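Local structure of ribosomal-protein-alanine acetyltransferase (Thermus thermophilus, 2Z10) at residues F4-F8 / R63-A67; V34-L38 / D131-E135; Q138-E142 / D166-S170; M1-P5 / V120-E124. The protein probably transfers an acetyl group from acetyl-coenzyme A to an acceptor amine, as a member of the GNAT family of acyltransferases. All blocks are in the same frame, centred on the assembly; numbering follows the deposited sequence.

Contact 1. Residues F4-F8 / R63-A67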
loop_
_atom_site.group_PDB
_atom_site.type_symbol
_atom_site.label_atom_id
_atom_site.label_comp_id
_atom_site.label_asym_id
_atom_site.label_seq_id
_atom_site.Cartn_x
_atom_site.Cartn_y
_atom_site.Cartn_z
ATOM N N PHE A 4 0.002 -5.800 -21.148
ATOM C CA PHE A 4 1.225 -6.589 -21.046
ATOM C C PHE A 4 1.162 -7.733 -22.075
ATOM O O PHE A 4 0.080 -8.085 -22.569
ATOM C CB PHE A 4 1.302 -7.250 -19.661
ATOM C CG PHE A 4 1.566 -6.302 -18.547
ATOM C CD1 PHE A 4 2.870 -6.083 -18.111
ATOM C CD2 PHE A 4 0.516 -5.624 -17.921
ATOM C CE1 PHE A 4 3.110 -5.186 -17.038
ATOM C CE2 PHE A 4 0.755 -4.739 -16.870
ATOM C CZ PHE A 4 2.061 -4.527 -16.435
ATOM N N PRO A 5 2.314 -8.297 -22.441
ATOM C CA PRO A 5 2.316 -9.409 -23.394
ATOM C C PRO A 5 1.739 -10.656 -22.684
ATOM O O PRO A 5 1.885 -10.818 -21.448
ATOM C CB PRO A 5 3.781 -9.659 -23.669
ATOM C CG PRO A 5 4.492 -8.399 -23.197
ATOM C CD PRO A 5 3.681 -7.931 -22.040
ATOM N N GLU A 6 1.078 -11.517 -23.446
ATOM C CA GLU A 6 0.599 -12.778 -22.853
ATOM C C GLU A 6 1.832 -13.645 -22.696
ATOM O O GLU A 6 1.975 -14.385 -21.721
ATOM C CB GLU A 6 -0.369 -13.502 -23.792
ATOM C CG GLU A 6 -1.720 -12.830 -23.879
ATOM C CD GLU A 6 -2.676 -13.596 -24.765
ATOM O OE1 GLU A 6 -2.233 -14.132 -25.811
ATOM O OE2 GLU A 6 -3.872 -13.636 -24.415
ATOM N N ARG A 7 2.746 -13.565 -23.647
ATOM C CA ARG A 7 3.929 -14.402 -23.568
ATOM C C ARG A 7 5.256 -13.662 -23.670
ATOM O O ARG A 7 5.355 -12.633 -24.346
ATOM C CB ARG A 7 3.851 -15.470 -24.669
ATOM C CG ARG A 7 2.689 -16.436 -24.438
ATOM C CD ARG A 7 2.484 -17.480 -25.579
ATOM N NE ARG A 7 1.403 -18.370 -25.160
ATOM C CZ ARG A 7 0.127 -18.012 -25.103
ATOM N NH1 ARG A 7 -0.237 -16.791 -25.473
ATOM N NH2 ARG A 7 -0.785 -18.841 -24.608
ATOM N N PHE A 8 6.272 -14.170 -22.980
ATOM C CA PHE A 8 7.613 -13.624 -23.062
ATOM C C PHE A 8 8.546 -14.800 -23.382
ATOM O O PHE A 8 8.328 -15.918 -22.922
ATOM C CB PHE A 8 8.090 -13.024 -21.721
ATOM C CG PHE A 8 7.381 -11.776 -21.312
ATOM C CD1 PHE A 8 7.995 -10.537 -21.469
ATOM C CD2 PHE A 8 6.146 -11.846 -20.665
ATOM C CE1 PHE A 8 7.390 -9.382 -20.969
ATOM C CE2 PHE A 8 5.526 -10.685 -20.154
ATOM C CZ PHE A 8 6.171 -9.452 -20.312
ATOM N N ARG A 63 -4.669 -8.064 -10.828
ATOM C CA ARG A 63 -3.443 -8.890 -10.885
ATOM C C ARG A 63 -3.256 -9.604 -12.240
ATOM O O ARG A 63 -4.210 -10.127 -12.821
ATOM C CB ARG A 63 -3.496 -9.920 -9.753
ATOM C CG ARG A 63 -2.180 -10.659 -9.539
ATOM C CD ARG A 63 -2.276 -11.471 -8.254
ATOM N NE ARG A 63 -1.043 -12.223 -8.048
ATOM C CZ ARG A 63 -0.441 -12.359 -6.881
ATOM N NH1 ARG A 63 -0.969 -11.803 -5.793
ATOM N NH2 ARG A 63 0.721 -13.009 -6.811
ATOM N N VAL A 64 -2.038 -9.582 -12.779
ATOM C CA VAL A 64 -1.749 -10.244 -14.037
ATOM C C VAL A 64 -0.691 -11.288 -13.675
ATOM O O VAL A 64 0.343 -10.942 -13.100
ATOM C CB VAL A 64 -1.187 -9.280 -15.086
ATOM C CG1 VAL A 64 -1.091 -9.992 -16.420
ATOM C CG2 VAL A 64 -2.118 -8.026 -15.195
ATOM N N ASN A 65 -0.954 -12.550 -14.013
ATOM C CA ASN A 65 -0.045 -13.643 -13.618
ATOM C C ASN A 65 0.484 -14.444 -14.793
ATOM O O ASN A 65 -0.239 -14.691 -15.780
ATOM C CB ASN A 65 -0.785 -14.656 -12.684
ATOM C CG ASN A 65 -1.317 -14.021 -11.429
ATOM O OD1 ASN A 65 -0.569 -13.754 -10.488
ATOM N ND2 ASN A 65 -2.663 -13.794 -11.385
ATOM N N TRP A 66 1.742 -14.846 -14.704
ATOM C CA TRP A 66 2.297 -15.703 -15.747
ATOM C C TRP A 66 2.926 -16.927 -15.109
ATOM O O TRP A 66 3.531 -16.863 -14.022
ATOM C CB TRP A 66 3.448 -15.019 -16.521
ATOM C CG TRP A 66 3.029 -13.888 -17.369
ATOM C CD1 TRP A 66 2.791 -13.909 -18.720
ATOM C CD2 TRP A 66 2.811 -12.540 -16.943
ATOM N NE1 TRP A 66 2.442 -12.643 -19.160
ATOM C CE2 TRP A 66 2.449 -11.787 -18.091
ATOM C CE3 TRP A 66 2.880 -11.891 -15.706
ATOM C CZ2 TRP A 66 2.165 -10.407 -18.024
ATOM C CZ3 TRP A 66 2.599 -10.534 -15.634
ATOM C CH2 TRP A 66 2.246 -9.804 -16.788
ATOM N N ALA A 67 2.803 -18.042 -15.798
ATOM C CA ALA A 67 3.549 -19.235 -15.391
ATOM C C ALA A 67 4.939 -19.066 -16.009
ATOM O O ALA A 67 5.073 -18.567 -17.117
ATOM C CB ALA A 67 2.911 -20.497 -15.975
#
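An aromatic cluster of Phe4, Phe8 and Trp66 joins the N-terminal loop to strand 64-70 in the GNAT fold. The three aromatic side chains share one conformation: chi1 is in the m well in each, and chi2 lies between -94° and -103°. All three CA-to-CB bonds point toward the other segment, so the rings meet between the two backbones. Trp66 stands in the middle. One edge of its six-membered ring is turned to the face of Phe4 in an offset edge-to-face pair, with centroids 5.8 Å apart and planes at 69°. In the second pair the roles are reversed. Phe8 offers its edge to the face of the Trp66 five-membered ring, with centroids 5.4 Å apart and planes at 74°. The tightest apolar touch is between Phe4 CB and Trp66 CZ2 at 3.7 Å. Val64 just reaches the Phe4 ring, its CG2 lying 4.5 Å from Phe4 CD2. The CA-to-CB bonds of Glu6 and Arg7 point away, and the two form a salt bridge (Arg7 NH1 to Glu6 OE1, 3.3 Å). Leu113 and His116 of helix 113-120 also pack on the cluster, and strand 73-84 adds Ile78 and Val80 beside Trp66. The buried indole still has a polar partner: Trp66 NE1 donates a hydrogen bond to Pro5 O at 3.0 Å.

Contact 2. Residues V34-L38 / D131-E135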
loop_
_atom_site.group_PDB
_atom_site.type_symbol
_atom_site.label_atom_id
_atom_site.label_comp_id
_atom_site.label_asym_id
_atom_site.label_seq_id
_atom_site.Cartn_x
_atom_site.Cartn_y
_atom_site.Cartn_z
ATOM N N VAL A 34 7.917 -23.121 0.390
ATOM C CA VAL A 34 7.698 -22.305 -0.790
ATOM C C VAL A 34 6.566 -21.280 -0.572
ATOM O O VAL A 34 6.599 -20.159 -1.126
ATOM C CB VAL A 34 7.364 -23.263 -1.969
ATOM C CG1 VAL A 34 6.826 -22.504 -3.136
ATOM C CG2 VAL A 34 8.618 -24.062 -2.362
ATOM N N TYR A 35 5.594 -21.620 0.273
ATOM C CA TYR A 35 4.452 -20.733 0.498
ATOM C C TYR A 35 4.414 -20.061 1.864
ATOM O O TYR A 35 3.581 -19.224 2.084
ATOM C CB TYR A 35 3.142 -21.519 0.406
ATOM C CG TYR A 35 2.917 -22.187 -0.925
ATOM C CD1 TYR A 35 2.295 -21.505 -1.963
ATOM C CD2 TYR A 35 3.360 -23.492 -1.156
ATOM C CE1 TYR A 35 2.125 -22.094 -3.218
ATOM C CE2 TYR A 35 3.188 -24.096 -2.421
ATOM C CZ TYR A 35 2.576 -23.388 -3.437
ATOM O OH TYR A 35 2.422 -23.940 -4.694
ATOM N N ARG A 36 5.321 -20.416 2.753
ATOM C CA ARG A 36 5.249 -19.900 4.124
ATOM C C ARG A 36 5.285 -18.400 4.308
ATOM O O ARG A 36 4.784 -17.902 5.308
ATOM C CB ARG A 36 6.333 -20.544 5.000
ATOM C CG ARG A 36 7.744 -20.258 4.560
ATOM C CD ARG A 36 8.772 -21.010 5.422
ATOM N NE ARG A 36 8.732 -20.536 6.802
ATOM C CZ ARG A 36 9.697 -20.733 7.697
ATOM N NH1 ARG A 36 10.798 -21.406 7.367
ATOM N NH2 ARG A 36 9.565 -20.236 8.922
ATOM N N PHE A 37 5.868 -17.689 3.353
ATOM C CA PHE A 37 5.976 -16.234 3.433
ATOM C C PHE A 37 5.064 -15.561 2.447
ATOM O O PHE A 37 5.298 -14.407 2.073
ATOM C CB PHE A 37 7.390 -15.793 3.126
ATOM C CG PHE A 37 8.405 -16.485 3.945
ATOM C CD1 PHE A 37 8.415 -16.329 5.323
ATOM C CD2 PHE A 37 9.366 -17.297 3.343
ATOM C CE1 PHE A 37 9.365 -16.968 6.100
ATOM C CE2 PHE A 37 10.314 -17.937 4.109
ATOM C CZ PHE A 37 10.316 -17.773 5.498
ATOM N N LEU A 38 4.029 -16.276 2.025
ATOM C CA LEU A 38 3.063 -15.703 1.110
ATOM C C LEU A 38 1.715 -15.704 1.788
ATOM O O LEU A 38 1.402 -16.549 2.637
ATOM C CB LEU A 38 2.959 -16.492 -0.192
ATOM C CG LEU A 38 4.184 -16.507 -1.091
ATOM C CD1 LEU A 38 3.891 -17.472 -2.272
ATOM C CD2 LEU A 38 4.493 -15.080 -1.585
ATOM N N ASP A 131 8.146 -10.866 3.211
ATOM C CA ASP A 131 8.051 -11.083 4.654
ATOM C C ASP A 131 9.404 -10.821 5.284
ATOM O O ASP A 131 10.449 -11.215 4.750
ATOM C CB ASP A 131 7.648 -12.541 4.898
ATOM C CG ASP A 131 7.152 -12.796 6.325
ATOM O OD1 ASP A 131 7.869 -12.485 7.292
ATOM O OD2 ASP A 131 6.035 -13.333 6.448
ATOM N N LEU A 132 9.405 -10.135 6.422
ATOM C CA LEU A 132 10.649 -9.851 7.124
ATOM C C LEU A 132 11.357 -11.169 7.472
ATOM O O LEU A 132 12.564 -11.185 7.662
ATOM C CB LEU A 132 10.355 -9.074 8.415
ATOM C CG LEU A 132 11.523 -8.697 9.324
ATOM C CD1 LEU A 132 12.473 -7.730 8.642
ATOM C CD2 LEU A 132 10.940 -8.066 10.620
ATOM N N ARG A 133 10.603 -12.260 7.550
ATOM C CA ARG A 133 11.220 -13.543 7.876
ATOM C C ARG A 133 11.811 -14.243 6.653
ATOM O O ARG A 133 12.553 -15.224 6.809
ATOM C CB ARG A 133 10.203 -14.475 8.529
ATOM C CG ARG A 133 9.667 -14.016 9.886
ATOM C CD ARG A 133 8.435 -14.866 10.246
ATOM N NE ARG A 133 7.489 -14.874 9.119
ATOM C CZ ARG A 133 6.404 -15.647 9.024
ATOM N NH1 ARG A 133 6.091 -16.501 9.996
ATOM N NH2 ARG A 133 5.639 -15.590 7.943
ATOM N N ASN A 134 11.478 -13.771 5.450
ATOM C CA ASN A 134 11.968 -14.387 4.205
ATOM C C ASN A 134 13.372 -13.844 3.870
ATOM O O ASN A 134 13.542 -12.941 3.039
ATOM C CB ASN A 134 10.995 -14.094 3.060
ATOM C CG ASN A 134 11.270 -14.928 1.820
ATOM O OD1 ASN A 134 12.308 -15.585 1.734
ATOM N ND2 ASN A 134 10.342 -14.914 0.861
ATOM N N GLU A 135 14.379 -14.389 4.540
ATOM C CA GLU A 135 15.751 -13.960 4.324
ATOM C C GLU A 135 16.202 -14.195 2.895
ATOM O O GLU A 135 16.862 -13.364 2.314
ATOM C CB GLU A 135 16.705 -14.724 5.245
ATOM C CG GLU A 135 16.490 -14.512 6.735
ATOM C CD GLU A 135 16.690 -13.070 7.170
ATOM O OE1 GLU A 135 17.386 -12.305 6.466
ATOM O OE2 GLU A 135 16.163 -12.712 8.242
HETATM O O HOH W 1 7.807 -13.047 1.184
#
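Phe37 does nearly all the work on its side of this contact, and one water makes the polar link. The ring packs against an Asx turn at Asp131 and the N-cap of helix 135-144, on the strand-to-helix connection of the GNAT fold. Asn134 CB sits over the Phe37 ring face in a CH-pi contact, 3.8 Å from the centroid. Phe37 CE1 meets Arg133 CB at 3.6 Å and also lies over the Arg133 guanidinium face. Asp131 holds that guanidinium in place: Arg133 NE donates to Asp131 OD1 at 3.0 Å, and Arg133 NH2 forms a salt bridge with Asp131 OD2 at 2.7 Å. Asp131 OD1 also accepts from Arg133 N at 2.8 Å, which closes the Asx turn. Asn134 OD1 caps Ser137 N, while Asn134 ND2 turns to the water. Water 1 donates to Phe37 O at 3.0 Å and accepts from Asp131 N at 3.0 Å and from Asn134 ND2 at 3.2 Å.

Contact 3. Residues Q138-E142 / D166-S170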
loop_
_atom_site.group_PDB
_atom_site.type_symbol
_atom_site.label_atom_id
_atom_site.label_comp_id
_atom_site.label_asym_id
_atom_site.label_seq_id
_atom_site.Cartn_x
_atom_site.Cartn_y
_atom_site.Cartn_z
ATOM N N GLN A 138 15.012 -11.533 0.570
ATOM C CA GLN A 138 15.610 -10.228 0.828
ATOM C C GLN A 138 17.014 -10.252 0.228
ATOM O O GLN A 138 17.452 -9.292 -0.385
ATOM C CB GLN A 138 15.654 -9.935 2.325
ATOM C CG GLN A 138 14.276 -9.633 2.932
ATOM C CD GLN A 138 14.352 -9.584 4.445
ATOM O OE1 GLN A 138 15.051 -8.743 5.025
ATOM N NE2 GLN A 138 13.650 -10.494 5.095
ATOM N N ARG A 139 17.717 -11.363 0.379
ATOM C CA ARG A 139 19.049 -11.414 -0.231
ATOM C C ARG A 139 18.954 -11.344 -1.750
ATOM O O ARG A 139 19.770 -10.690 -2.400
ATOM C CB ARG A 139 19.786 -12.667 0.210
ATOM C CG ARG A 139 20.268 -12.531 1.651
ATOM C CD ARG A 139 21.104 -13.702 2.059
ATOM N NE ARG A 139 20.305 -14.919 2.002
ATOM C CZ ARG A 139 19.815 -15.545 3.068
ATOM N NH1 ARG A 139 20.052 -15.067 4.298
ATOM N NH2 ARG A 139 19.072 -16.636 2.892
ATOM N N ALA A 140 17.938 -11.985 -2.326
ATOM C CA ALA A 140 17.778 -11.951 -3.780
ATOM C C ALA A 140 17.528 -10.504 -4.260
ATOM O O ALA A 140 18.066 -10.067 -5.286
ATOM C CB ALA A 140 16.607 -12.881 -4.207
ATOM N N LEU A 141 16.691 -9.757 -3.532
ATOM C CA LEU A 141 16.404 -8.378 -3.944
ATOM C C LEU A 141 17.611 -7.474 -3.728
ATOM O O LEU A 141 17.799 -6.518 -4.469
ATOM C CB LEU A 141 15.205 -7.829 -3.170
ATOM C CG LEU A 141 13.882 -8.507 -3.568
ATOM C CD1 LEU A 141 12.792 -8.056 -2.608
ATOM C CD2 LEU A 141 13.483 -8.149 -4.994
ATOM N N GLU A 142 18.403 -7.765 -2.701
ATOM C CA GLU A 142 19.602 -6.969 -2.458
ATOM C C GLU A 142 20.524 -7.190 -3.645
ATOM O O GLU A 142 21.086 -6.247 -4.184
ATOM C CB GLU A 142 20.310 -7.433 -1.186
ATOM C CG GLU A 142 19.531 -7.167 0.048
ATOM C CD GLU A 142 19.999 -7.999 1.230
ATOM O OE1 GLU A 142 20.901 -8.854 1.071
ATOM O OE2 GLU A 142 19.436 -7.809 2.324
ATOM N N ASP A 166 6.200 -6.653 6.660
ATOM C CA ASP A 166 6.557 -6.659 5.235
ATOM C C ASP A 166 7.722 -5.684 4.990
ATOM O O ASP A 166 7.668 -4.523 5.427
ATOM C CB ASP A 166 5.374 -6.196 4.364
ATOM C CG ASP A 166 4.327 -7.291 4.096
ATOM O OD1 ASP A 166 4.672 -8.473 3.988
ATOM O OD2 ASP A 166 3.146 -6.935 3.942
ATOM N N VAL A 167 8.775 -6.141 4.305
ATOM C CA VAL A 167 9.882 -5.259 3.965
ATOM C C VAL A 167 9.521 -4.754 2.565
ATOM O O VAL A 167 9.198 -5.564 1.676
ATOM C CB VAL A 167 11.235 -6.030 3.862
ATOM C CG1 VAL A 167 12.334 -5.064 3.546
ATOM C CG2 VAL A 167 11.534 -6.776 5.191
ATOM N N VAL A 168 9.565 -3.443 2.360
ATOM C CA VAL A 168 9.239 -2.885 1.048
ATOM C C VAL A 168 10.502 -2.478 0.335
ATOM O O VAL A 168 11.342 -1.803 0.931
ATOM C CB VAL A 168 8.339 -1.623 1.180
ATOM C CG1 VAL A 168 8.054 -0.991 -0.227
ATOM C CG2 VAL A 168 7.072 -1.993 1.842
ATOM N N TYR A 169 10.639 -2.900 -0.932
ATOM C CA TYR A 169 11.809 -2.554 -1.749
ATOM C C TYR A 169 11.307 -1.919 -3.019
ATOM O O TYR A 169 10.173 -2.121 -3.389
ATOM C CB TYR A 169 12.561 -3.800 -2.215
ATOM C CG TYR A 169 13.329 -4.537 -1.163
ATOM C CD1 TYR A 169 14.703 -4.371 -1.050
ATOM C CD2 TYR A 169 12.688 -5.437 -0.309
ATOM C CE1 TYR A 169 15.428 -5.092 -0.100
ATOM C CE2 TYR A 169 13.405 -6.153 0.621
ATOM C CZ TYR A 169 14.773 -5.967 0.713
ATOM O OH TYR A 169 15.469 -6.672 1.651
ATOM N N SER A 170 12.151 -1.137 -3.693
ATOM C CA SER A 170 11.720 -0.641 -4.990
ATOM C C SER A 170 12.894 -0.399 -5.906
ATOM O O SER A 170 14.043 -0.286 -5.456
ATOM C CB SER A 170 10.922 0.667 -4.903
ATOM O OG SER A 170 11.745 1.758 -4.504
HETATM O O HOH W 2 17.767 -6.028 2.264
#
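Gln138 opens the contact on helix 135-144. Its CA-to-CB bond points sideways, and its CB lies 3.3 Å from Tyr169 OH. Further out, its OE1 is 4.0 Å from Val167 CG2. The amide is held by groups beyond the contact: OE1 hydrogen-bonds Arg148, and NE2 makes weak hydrogen bonds to the backbone oxygens of Asp131, Leu132 and Asn134. Leu141, one turn on from Gln138, points toward the strand. Its CD1 sits over the face of the Tyr169 ring, 3.9 Å from the centroid, in a CH-pi contact. The closest approach of Leu141 to the ring is from its CD1 to Tyr169 CD2, at 3.5 Å. Glu142 follows at the exposed margin. It reaches Tyr169 through water 2, which donates to Glu142 OE2 at 2.4 Å and lies 2.5 Å from Tyr169 OH. Both distances are very short. Tyr169 thus fills the groove between Gln138 and Leu141. The helix and strand segments run nearly parallel, at 19°, with axes 10.3 Å apart. In the GNAT fold, helix 135-144 forms the beta-alpha-beta crossover from strand 125-131 to strand 147-157, and strand 163-172 lies between those two in the sheet. On the other face of strand 163-172, Val168 packs on Leu152 of the second subunit.

Contact 4. Residues M1-P5 / V120-E124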
loop_
_atom_site.group_PDB
_atom_site.type_symbol
_atom_site.label_atom_id
_atom_site.label_comp_id
_atom_site.label_asym_id
_atom_site.label_seq_id
_atom_site.Cartn_x
_atom_site.Cartn_y
_atom_site.Cartn_z
ATOM N N MET A 1 -5.609 1.760 -19.118
ATOM C CA MET A 1 -5.014 0.523 -18.539
ATOM C C MET A 1 -3.706 0.138 -19.268
ATOM O O MET A 1 -3.521 0.442 -20.465
ATOM C CB MET A 1 -6.034 -0.620 -18.665
ATOM C CG MET A 1 -5.463 -1.991 -18.494
ATOM S SD MET A 1 -6.777 -3.234 -18.469
ATOM C CE MET A 1 -7.192 -3.210 -16.742
ATOM N N TRP A 2 -2.769 -0.473 -18.550
ATOM C CA TRP A 2 -1.555 -0.939 -19.207
ATOM C C TRP A 2 -1.790 -2.306 -19.833
ATOM O O TRP A 2 -2.503 -3.142 -19.268
ATOM C CB TRP A 2 -0.389 -1.087 -18.216
ATOM C CG TRP A 2 0.213 0.201 -17.822
ATOM C CD1 TRP A 2 0.183 1.380 -18.538
ATOM C CD2 TRP A 2 1.074 0.435 -16.700
ATOM N NE1 TRP A 2 0.983 2.328 -17.924
ATOM C CE2 TRP A 2 1.545 1.767 -16.801
ATOM C CE3 TRP A 2 1.495 -0.359 -15.616
ATOM C CZ2 TRP A 2 2.424 2.328 -15.863
ATOM C CZ3 TRP A 2 2.377 0.214 -14.671
ATOM C CH2 TRP A 2 2.828 1.538 -14.807
ATOM N N ALA A 3 -1.212 -2.531 -21.006
ATOM C CA ALA A 3 -1.313 -3.833 -21.646
ATOM C C ALA A 3 0.030 -4.519 -21.513
ATOM O O ALA A 3 1.080 -3.900 -21.744
ATOM C CB ALA A 3 -1.658 -3.699 -23.118
ATOM N N PHE A 4 0.002 -5.800 -21.148
ATOM C CA PHE A 4 1.225 -6.589 -21.046
ATOM C C PHE A 4 1.162 -7.733 -22.075
ATOM O O PHE A 4 0.080 -8.085 -22.569
ATOM C CB PHE A 4 1.302 -7.250 -19.661
ATOM C CG PHE A 4 1.566 -6.302 -18.547
ATOM C CD1 PHE A 4 2.870 -6.083 -18.111
ATOM C CD2 PHE A 4 0.516 -5.624 -17.921
ATOM C CE1 PHE A 4 3.110 -5.186 -17.038
ATOM C CE2 PHE A 4 0.755 -4.739 -16.870
ATOM C CZ PHE A 4 2.061 -4.527 -16.435
ATOM N N PRO A 5 2.314 -8.297 -22.441
ATOM C CA PRO A 5 2.316 -9.409 -23.394
ATOM C C PRO A 5 1.739 -10.656 -22.684
ATOM O O PRO A 5 1.885 -10.818 -21.448
ATOM C CB PRO A 5 3.781 -9.659 -23.669
ATOM C CG PRO A 5 4.492 -8.399 -23.197
ATOM C CD PRO A 5 3.681 -7.931 -22.040
ATOM N N VAL A 120 8.841 -0.111 -21.824
ATOM C CA VAL A 120 7.686 -0.023 -22.706
ATOM C C VAL A 120 6.568 0.735 -22.040
ATOM O O VAL A 120 6.019 1.676 -22.613
ATOM C CB VAL A 120 7.227 -1.441 -23.093
ATOM C CG1 VAL A 120 5.992 -1.392 -24.013
ATOM C CG2 VAL A 120 8.362 -2.167 -23.747
ATOM N N LEU A 121 6.235 0.395 -20.792
ATOM C CA LEU A 121 5.161 1.111 -20.145
ATOM C C LEU A 121 5.619 2.406 -19.457
ATOM O O LEU A 121 4.800 3.147 -18.969
ATOM C CB LEU A 121 4.455 0.190 -19.127
ATOM C CG LEU A 121 3.825 -1.048 -19.778
ATOM C CD1 LEU A 121 3.234 -1.960 -18.644
ATOM C CD2 LEU A 121 2.685 -0.647 -20.699
ATOM N N ARG A 122 6.928 2.632 -19.400
ATOM C CA ARG A 122 7.477 3.845 -18.778
ATOM C C ARG A 122 7.089 3.997 -17.305
ATOM O O ARG A 122 6.800 5.097 -16.796
ATOM C CB ARG A 122 7.053 5.081 -19.562
ATOM C CG ARG A 122 7.586 5.095 -21.002
ATOM C CD ARG A 122 6.890 6.149 -21.907
ATOM N NE ARG A 122 7.264 7.523 -21.608
ATOM C CZ ARG A 122 6.871 8.587 -22.312
ATOM N NH1 ARG A 122 6.083 8.445 -23.376
ATOM N NH2 ARG A 122 7.268 9.806 -21.951
ATOM N N ALA A 123 7.070 2.868 -16.611
ATOM C CA ALA A 123 6.793 2.895 -15.176
ATOM C C ALA A 123 7.910 3.685 -14.497
ATOM O O ALA A 123 9.067 3.634 -14.918
ATOM C CB ALA A 123 6.817 1.468 -14.637
ATOM N N GLU A 124 7.575 4.410 -13.439
ATOM C CA GLU A 124 8.561 5.140 -12.681
ATOM C C GLU A 124 8.995 4.312 -11.472
ATOM O O GLU A 124 10.119 4.426 -10.993
ATOM C CB GLU A 124 7.934 6.440 -12.180
ATOM C CG GLU A 124 8.891 7.314 -11.382
ATOM C CD GLU A 124 10.186 7.609 -12.119
ATOM O OE1 GLU A 124 10.115 7.975 -13.317
ATOM O OE2 GLU A 124 11.264 7.478 -11.469
#
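Leu121 is the bump, and the hollow is formed by the side chains of Trp2 and Phe4. Ala3 lies between those two in sequence, which lets both rings close on the one leucine. Leu121 CB sits almost straight above the Trp2 five-membered ring, 4.1 Å from its centroid and 12° off the normal. At the far end of the side chain, Leu121 CD1 covers the Phe4 ring face, 3.9 Å from the centroid. Both are CH-pi contacts. Leu121 CD1 also fits against Trp2 CB at 3.8 Å and Phe4 CZ at 3.6 Å, and Leu121 CD2 lies 3.8 Å from Ala3 O. Ala123 adds a smaller bump: its CB meets Trp2 CH2, at the tip of the indole, at 4.0 Å. The backbone bends between Leu121 and Ala123. Arg122 leaves the helix with positive phi, and its side chain leads away from the tail. Nearby, His116 NE2 on helix 113-120 hydrogen-bonds Ala3 O, and Leu90 of strand 89-96 packs on Trp2 and Phe4. This is plain surface packing of an N-terminal tail on the turn between helix 113-120 and strand 125-131 of the GNAT fold.

How the contacts relate
The chain starts with residues 1-5, which contact 4 ties to the turn at 120-124, closing a loop of more than a hundred residues. Contact 1 starts from the same tail, sharing Phe4 and Pro5, and closes a shorter loop onto strand 64-70, inside the span of contact 4. Together they fasten the tail on one side of the chain's centre. Contact 2 crosses both: it begins at helix 32-35 and ends beyond 120-124, at the start of helix 135-144. Contact 3 follows in series and packs that helix on strand 163-172. Contacts 2 and 3 touch where Gln138 meets Leu132. Contacts 1 and 2 lie on opposite sides of the chain's centre, with centres 23 Å apart.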